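Local structure of dihydropteroate synthase (Mycobacterium smegmatis, 6OMZ) at residues Asp102-Asp107 / Asn121-Gly126; Val28-Asp33 / Ile62-Glu67; Gly225-Arg230 / Thr251-Ile256. The protein probably catalyses the condensation of para-aminobenzoate with 6-hydroxymethyl-7,8-dihydropterin diphosphate to 7,8-dihydropteroate, a step of folate biosynthesis. The protein carries 1 engineered substitution. All coordinates share one frame; numbering follows the deposited sequence.

Contact 1. Residues Asp102-Asp107 / Asn121-Gly126; sequences DTMHAD and NDVSGG. With PMM (pterin-6-yl-methyl-monophosphate), chain D; EDO (1,2-ethanediol), chain G.
Asp102 and Asn121, paired where two parallel strands end, are bridged by a water, water 1. It donates to Asp102 OD1 at 2.7 Å and to Asn121 O, and it accepts from Val123 N. The direct backbone bond here, Thr103 N to Asn121 O, is weak (3.0 Å). Asp102 and Asn121 lie side by side and point the same way, each with CG anti to its backbone N. This carries both side chains to the bound pterin. Asn121 takes it in a two-bond pairing: OD1 accepts from PMM N2 at 2.9 Å in a nearly straight bond (174°), and ND2 donates to PMM N1 at 3.1 Å. Asp102 OD2 comes to 2.8 Å from PMM N8 and also forms a salt bridge with Arg269. Val123 divides its two methyls. CG1 lies against the pterin near N8, while CG2 packs on Met104 CG at 3.6 Å. In the turn that follows Asn121, Asp122 OD1 accepts from both Ser124 N and Ser124 OG (2.6 Å), reached from the same face of the carboxylate. The first bond makes an Asx turn. The matched donor and acceptor of Asn121 are consistent with recognition of the ring by its hydrogen-bonding pattern.

Contact 2. Residues Val28-Asp33 / Ile62-Glu67; sequences VNVTQD and IDVGGE
Asn29 reaches Glu67 with one end of its amide and caps helix 30-35 with the other. Its CG is anti to the backbone N (chi1 -170°), and chi2 of -71° turns the amide so that its two ends serve different segments. ND2 donates to Glu67 O at 2.9 Å. Glu67 O lies close to the amide plane of Asn29, but ND2 stands above the plane of that carbonyl. OD1 accepts from Gln32 N, which is the capping bond. Thr31, in the first turn, has OG1 beside its backbone N (chi1 -70°), and from there OG1 donates to Gly66 O at 2.6 Å. Arg84 also bonds this hydroxyl. The Asn29 amide lies close to Gly65, where a CB would be tight against ND2. The backbones pair in parallel. Val28 N donates to Asp63 O, Gly65 N to Val28 O, and Val30 N to Gly65 O at 2.8 Å. On the face of Val28 and Val64, Val28 CG2 meets Ile62 CG2 at 3.7 Å. Val30, at the start of the helix, sets CG2 4.0 Å from Val64 CG1. Helix 44-56 covers Val28 and Ile62, and helix 78-93 covers Val30 and Val64. Strand 98-102 continues the sheet beyond 61-65.

Contact 3. Residues Gly225-Arg230 / Thr251-Ile256; sequences GASRKR and TATAVI. With PMM (pterin-6-yl-methyl-monophosphate), chain D.
The backbones of 225-230 and helix 250-262 come nearest at Ser227 and Thr253, with CA atoms 5.2 Å apart. Ser227 lies in a type II beta turn from Ala226 to Lys229, closed by Lys229 N to Ala226 O at 3.0 Å. Arg228 has the positive phi (63°) of the third position of such a turn. Thr253 carries most of the contact. Its OG1 lies beside its own backbone N (chi1 -64°) and accepts from Arg228 N at 3.2 Å in a nearly straight bond (165°). OG1 also bonds Arg249 O, one turn earlier in the helix, so the hydroxyl joins helix to turn. The CG2 methyl of Thr253 rests on Ser227, 3.5 Å from its CA. One turn further on, Ile256 brings CD1 and CG2 against Ala226 CB, each at 3.8 Å. Phe231 and Leu232 of helix 230-235 add to this apolar patch. Lys229 leads the other way, to the ligand. In the conformer described, one of two modelled, NZ donates to PMM O4 at 2.6 Å and to Gly225 O at 2.7 Å, with Leu196 O as a third acceptor. Gly225 lies close to the pterin, where a CB would clash with PMM O4. The loop after strand 223-224 thus supplies one part of the pterin pocket of this TIM-barrel enzyme, backed by the helix leading to strand 267-270.

Overall arrangement
From the N terminus, contact 2 comes first. It closes a 28-residue loop containing helix 44-56 and pairs strands 23-29 and 61-65. Contact 1 follows and closes the shorter crossover from strand 98-102 through helix 106-114 to strand 119-122. Contact 3 closes the last loop, joining the turn after strand 223-224 to helix 250-262. The three lie in series, so none nests or crosses. Contacts 1 and 2 touch in the same parallel sheet, where Asp102 N probably bonds Val64 O and Asp63 lies near both Asp102 and Asn121. Contact 3 stays apart, about 22 Å from contact 1 between centres, yet both reach the same bound pterin.

Contact 1. Residues Asp102-Asp107 / Asn121-Gly126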
# COMPACT_ATOMS: atom_id res chain seq x y z
N ASP A 102 -6.51 -5.04 -1.18
CA ASP A 102 -5.13 -5.31 -1.56
C ASP A 102 -5.11 -6.70 -2.20
O ASP A 102 -5.04 -7.71 -1.51
CB ASP A 102 -4.22 -5.22 -0.34
CG ASP A 102 -2.74 -5.38 -0.66
OD1 ASP A 102 -2.37 -5.90 -1.74
OD2 ASP A 102 -1.92 -4.98 0.19
N THR A 103 -5.22 -6.74 -3.53
CA THR A 103 -5.19 -8.02 -4.24
C THR A 103 -4.63 -7.80 -5.63
O THR A 103 -4.76 -6.71 -6.21
CB THR A 103 -6.60 -8.68 -4.32
OG1 THR A 103 -6.49 -10.02 -4.84
CG2 THR A 103 -7.51 -7.89 -5.26
N MET A 104 -3.96 -8.84 -6.15
CA MET A 104 -3.52 -8.92 -7.53
C MET A 104 -4.49 -9.68 -8.42
O MET A 104 -4.23 -9.81 -9.62
CB MET A 104 -2.17 -9.64 -7.65
CG MET A 104 -1.05 -9.20 -6.76
SD MET A 104 0.39 -10.26 -7.07
CE MET A 104 -0.15 -11.84 -6.41
N HIS A 105 -5.56 -10.23 -7.86
CA HIS A 105 -6.40 -11.18 -8.57
C HIS A 105 -7.74 -10.54 -8.89
O HIS A 105 -8.43 -10.04 -8.00
CB HIS A 105 -6.57 -12.44 -7.72
CG HIS A 105 -5.26 -13.07 -7.34
ND1 HIS A 105 -4.90 -13.32 -6.03
CD2 HIS A 105 -4.21 -13.47 -8.10
CE1 HIS A 105 -3.70 -13.86 -6.01
NE2 HIS A 105 -3.26 -13.96 -7.25
N ALA A 106 -8.09 -10.55 -10.18
CA ALA A 106 -9.26 -9.80 -10.65
C ALA A 106 -10.55 -10.32 -10.03
O ALA A 106 -11.44 -9.54 -9.67
CB ALA A 106 -9.33 -9.86 -12.17
N ASP A 107 -10.68 -11.64 -9.89
CA ASP A 107 -11.90 -12.20 -9.33
C ASP A 107 -12.04 -11.82 -7.86
O ASP A 107 -13.15 -11.56 -7.38
CB ASP A 107 -11.92 -13.73 -9.50
CG ASP A 107 -12.15 -14.17 -10.94
OD1 ASP A 107 -12.41 -13.32 -11.82
OD2 ASP A 107 -12.07 -15.39 -11.18
N ASN A 121 -6.22 -2.03 -4.74
CA ASN A 121 -4.79 -1.83 -4.52
C ASN A 121 -4.04 -3.05 -5.05
O ASN A 121 -4.04 -4.10 -4.42
CB ASN A 121 -4.51 -1.62 -3.03
CG ASN A 121 -3.03 -1.48 -2.74
OD1 ASN A 121 -2.27 -1.05 -3.60
ND2 ASN A 121 -2.62 -1.85 -1.52
N ASP A 122 -3.38 -2.90 -6.20
CA ASP A 122 -2.79 -4.02 -6.94
C ASP A 122 -1.27 -3.93 -6.91
O ASP A 122 -0.68 -3.14 -7.64
CB ASP A 122 -3.32 -4.00 -8.37
CG ASP A 122 -2.87 -5.18 -9.21
OD1 ASP A 122 -2.06 -6.03 -8.76
OD2 ASP A 122 -3.36 -5.25 -10.35
N VAL A 123 -0.63 -4.76 -6.07
CA VAL A 123 0.83 -4.70 -5.98
C VAL A 123 1.50 -5.15 -7.28
O VAL A 123 2.69 -4.88 -7.47
CB VAL A 123 1.37 -5.51 -4.77
CG1 VAL A 123 0.78 -4.98 -3.45
CG2 VAL A 123 1.13 -7.01 -4.93
N SER A 124 0.77 -5.79 -8.19
CA SER A 124 1.35 -6.11 -9.48
C SER A 124 1.17 -5.01 -10.51
O SER A 124 1.69 -5.13 -11.63
CB SER A 124 0.76 -7.41 -10.04
OG SER A 124 -0.56 -7.15 -10.52
N GLY A 125 0.42 -3.95 -10.18
CA GLY A 125 0.16 -2.89 -11.14
C GLY A 125 -0.58 -3.35 -12.39
O GLY A 125 -0.33 -2.81 -13.47
N GLY A 126 -1.48 -4.32 -12.26
CA GLY A 126 -2.22 -4.86 -13.38
C GLY A 126 -1.51 -5.93 -14.18
O GLY A 126 -2.10 -6.45 -15.14
N5 PMM D . 3.30 -3.26 0.57
C6 PMM D . 2.74 -4.44 0.88
C7 PMM D . 1.45 -4.75 0.48
N8 PMM D . 0.68 -3.94 -0.27
N1 PMM D . 0.48 -1.99 -1.40
C2 PMM D . 0.99 -0.83 -1.81
N2 PMM D . 0.28 -0.05 -2.64
N3 PMM D . 2.23 -0.40 -1.46
C4 PMM D . 3.11 -1.09 -0.65
O4 PMM D . 4.21 -0.62 -0.36
C4A PMM D . 2.60 -2.39 -0.18
C8A PMM D . 1.26 -2.78 -0.59
C9 PMM D . 3.61 -5.44 1.58
O10 PMM D . 3.88 -4.99 2.94
PA PMM D . 3.05 -5.36 4.29
O1P PMM D . 3.71 -4.59 5.37
O2P PMM D . 1.59 -4.95 4.11
O3P PMM D . 3.13 -6.87 4.50
C1 EDO G . -2.98 -2.39 -17.04
O1 EDO G . -3.32 -3.75 -16.83
C2 EDO G . -1.96 -1.93 -16.01
O2 EDO G . -0.77 -2.75 -16.10
O HOH W 1 -2.23 -6.29 -4.37
O HOH W 2 -3.50 -7.72 -11.54

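Contact 2. Residues Val28-Asp33 / Ile62-Glu67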
# COMPACT_ATOMS: atom_id res chain seq x y z
N VAL A 28 -5.14 -3.67 7.24
CA VAL A 28 -5.74 -4.80 7.94
C VAL A 28 -5.55 -6.02 7.03
O VAL A 28 -6.20 -6.12 5.98
CB VAL A 28 -7.22 -4.58 8.26
CG1 VAL A 28 -7.84 -5.84 8.88
CG2 VAL A 28 -7.40 -3.38 9.20
N ASN A 29 -4.65 -6.92 7.40
CA ASN A 29 -4.50 -8.18 6.69
C ASN A 29 -5.18 -9.26 7.52
O ASN A 29 -4.76 -9.56 8.64
CB ASN A 29 -3.04 -8.52 6.41
CG ASN A 29 -2.90 -9.71 5.47
OD1 ASN A 29 -3.19 -10.84 5.85
ND2 ASN A 29 -2.49 -9.44 4.23
N VAL A 30 -6.27 -9.82 6.97
CA VAL A 30 -7.11 -10.75 7.72
C VAL A 30 -6.33 -12.00 8.06
O VAL A 30 -6.50 -12.57 9.15
CB VAL A 30 -8.38 -11.09 6.91
CG1 VAL A 30 -9.28 -12.01 7.74
CG2 VAL A 30 -9.10 -9.82 6.52
N THR A 31 -5.48 -12.45 7.14
CA THR A 31 -4.71 -13.66 7.38
C THR A 31 -3.68 -13.42 8.48
O THR A 31 -3.53 -14.24 9.40
CB THR A 31 -4.04 -14.12 6.08
OG1 THR A 31 -5.05 -14.60 5.18
CG2 THR A 31 -3.04 -15.23 6.36
N GLN A 32 -2.96 -12.30 8.39
CA GLN A 32 -1.97 -12.01 9.43
C GLN A 32 -2.64 -11.78 10.78
O GLN A 32 -2.19 -12.31 11.81
CB GLN A 32 -1.12 -10.80 9.03
CG GLN A 32 0.25 -10.75 9.71
CD GLN A 32 1.17 -11.89 9.27
OE1 GLN A 32 1.20 -12.95 9.88
NE2 GLN A 32 1.92 -11.65 8.19
N ASP A 33 -3.74 -11.02 10.81
CA ASP A 33 -4.45 -10.81 12.07
C ASP A 33 -4.90 -12.13 12.68
O ASP A 33 -4.83 -12.31 13.90
CB ASP A 33 -5.66 -9.90 11.86
CG ASP A 33 -5.26 -8.45 11.67
OD1 ASP A 33 -4.04 -8.14 11.73
OD2 ASP A 33 -6.16 -7.62 11.44
N ILE A 62 -9.03 2.15 4.93
CA ILE A 62 -8.58 0.86 5.46
C ILE A 62 -8.28 -0.05 4.28
O ILE A 62 -9.17 -0.32 3.46
CB ILE A 62 -9.62 0.22 6.39
CG1 ILE A 62 -9.88 1.12 7.61
CG2 ILE A 62 -9.13 -1.15 6.83
CD1 ILE A 62 -8.62 1.45 8.43
N ASP A 63 -7.03 -0.52 4.19
CA ASP A 63 -6.58 -1.41 3.13
C ASP A 63 -6.67 -2.85 3.64
O ASP A 63 -5.88 -3.26 4.49
CB ASP A 63 -5.14 -1.05 2.73
CG ASP A 63 -4.63 -1.86 1.54
OD1 ASP A 63 -5.33 -1.96 0.51
OD2 ASP A 63 -3.50 -2.39 1.63
N VAL A 64 -7.64 -3.61 3.12
CA VAL A 64 -7.90 -4.97 3.59
C VAL A 64 -7.22 -5.95 2.64
O VAL A 64 -7.38 -5.84 1.41
CB VAL A 64 -9.41 -5.23 3.70
CG1 VAL A 64 -9.69 -6.70 4.09
CG2 VAL A 64 -10.04 -4.27 4.74
N GLY A 65 -6.47 -6.91 3.19
CA GLY A 65 -5.80 -7.92 2.38
C GLY A 65 -5.95 -9.31 2.98
O GLY A 65 -6.14 -9.47 4.18
N GLY A 66 -5.89 -10.32 2.11
CA GLY A 66 -6.01 -11.69 2.56
C GLY A 66 -4.79 -12.53 2.29
O GLY A 66 -4.69 -13.67 2.75
N GLU A 67 -3.85 -11.96 1.56
CA GLU A 67 -2.69 -12.70 1.09
C GLU A 67 -1.42 -11.96 1.50
O GLU A 67 -1.44 -10.79 1.90
CB GLU A 67 -2.74 -12.87 -0.44
CG GLU A 67 -2.32 -14.23 -0.91
CD GLU A 67 -2.75 -14.50 -2.33
OE1 GLU A 67 -2.49 -13.64 -3.20
OE2 GLU A 67 -3.38 -15.55 -2.57

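Contact 3. Residues Gly225-Arg230 / Thr251-Ile256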
# COMPACT_ATOMS: atom_id res chain seq x y z
N GLY A 225 4.41 3.34 0.36
CA GLY A 225 4.36 2.31 1.39
C GLY A 225 5.74 1.92 1.89
O GLY A 225 6.43 1.11 1.27
N ALA A 226 6.16 2.52 3.00
CA ALA A 226 7.46 2.20 3.59
C ALA A 226 7.35 1.39 4.88
O ALA A 226 8.36 0.85 5.34
CB ALA A 226 8.24 3.48 3.88
N SER A 227 6.16 1.28 5.44
CA SER A 227 5.94 0.82 6.82
C SER A 227 6.63 -0.50 7.10
O SER A 227 6.30 -1.52 6.49
CB SER A 227 4.43 0.71 7.06
OG SER A 227 4.16 0.26 8.38
N ARG A 228 7.57 -0.48 8.04
CA ARG A 228 8.25 -1.66 8.57
C ARG A 228 9.07 -2.41 7.53
O ARG A 228 9.51 -3.53 7.80
CB ARG A 228 7.25 -2.62 9.22
CG ARG A 228 6.41 -1.95 10.30
CD ARG A 228 5.23 -2.82 10.74
NE ARG A 228 5.63 -4.07 11.37
CZ ARG A 228 5.76 -4.24 12.68
NH1 ARG A 228 5.54 -3.23 13.51
NH2 ARG A 228 6.11 -5.43 13.17
N LYS A 229 9.31 -1.83 6.37
CA LYS A 229 9.98 -2.56 5.29
C LYS A 229 11.45 -2.82 5.62
O LYS A 229 12.05 -2.19 6.50
CB LYS A 229 9.85 -1.79 3.98
CG LYS A 229 8.40 -1.70 3.48
CD LYS A 229 8.27 -2.22 2.06
CE LYS A 229 6.80 -2.31 1.63
NZ LYS A 229 6.52 -1.42 0.48
N ARG A 230 12.03 -3.77 4.88
CA ARG A 230 13.36 -4.28 5.18
C ARG A 230 14.42 -3.19 5.19
O ARG A 230 15.36 -3.25 6.00
CB ARG A 230 13.71 -5.38 4.17
CG ARG A 230 15.02 -6.12 4.47
CD ARG A 230 15.16 -7.42 3.62
NE ARG A 230 15.30 -7.15 2.18
CZ ARG A 230 16.46 -6.95 1.55
NH1 ARG A 230 17.60 -6.99 2.23
NH2 ARG A 230 16.47 -6.71 0.25
N THR A 251 9.14 4.52 14.47
CA THR A 251 9.54 5.93 14.41
C THR A 251 10.00 6.30 13.00
O THR A 251 9.56 7.30 12.43
CB THR A 251 10.63 6.24 15.43
OG1 THR A 251 10.18 5.86 16.74
CG2 THR A 251 10.96 7.73 15.41
N ALA A 252 10.87 5.47 12.42
CA ALA A 252 11.33 5.73 11.06
C ALA A 252 10.17 5.80 10.07
O ALA A 252 10.14 6.67 9.19
CB ALA A 252 12.33 4.64 10.65
N THR A 253 9.20 4.89 10.21
CA THR A 253 8.04 4.88 9.31
C THR A 253 7.25 6.18 9.42
O THR A 253 6.84 6.75 8.41
CB THR A 253 7.15 3.67 9.63
OG1 THR A 253 7.87 2.46 9.35
CG2 THR A 253 5.87 3.70 8.80
N ALA A 254 7.04 6.66 10.65
CA ALA A 254 6.26 7.88 10.85
C ALA A 254 6.97 9.10 10.28
O ALA A 254 6.33 10.02 9.77
CB ALA A 254 5.97 8.06 12.34
N VAL A 255 8.30 9.15 10.41
CA VAL A 255 9.07 10.24 9.81
C VAL A 255 8.92 10.22 8.29
O VAL A 255 8.77 11.27 7.65
CB VAL A 255 10.54 10.17 10.24
CG1 VAL A 255 11.37 11.23 9.51
CG2 VAL A 255 10.64 10.36 11.75
N ILE A 256 8.94 9.03 7.68
CA ILE A 256 8.71 8.95 6.24
C ILE A 256 7.32 9.49 5.88
O ILE A 256 7.17 10.19 4.87
CB ILE A 256 8.92 7.51 5.75
CG1 ILE A 256 10.43 7.22 5.71
CG2 ILE A 256 8.26 7.27 4.38
CD1 ILE A 256 10.80 5.81 5.33
N5 PMM D . 3.30 -3.26 0.57
C6 PMM D . 2.74 -4.44 0.88
C7 PMM D . 1.45 -4.75 0.48
N8 PMM D . 0.68 -3.94 -0.27
N1 PMM D . 0.48 -1.99 -1.40
C2 PMM D . 0.99 -0.83 -1.81
N2 PMM D . 0.28 -0.05 -2.64
N3 PMM D . 2.23 -0.40 -1.46
C4 PMM D . 3.11 -1.09 -0.65
O4 PMM D . 4.21 -0.62 -0.36
C4A PMM D . 2.60 -2.39 -0.18
C8A PMM D . 1.26 -2.78 -0.59
C9 PMM D . 3.61 -5.44 1.58
O10 PMM D . 3.88 -4.99 2.94
PA PMM D . 3.05 -5.36 4.29
O1P PMM D . 3.71 -4.59 5.37
O2P PMM D . 1.59 -4.95 4.11
O3P PMM D . 3.13 -6.87 4.50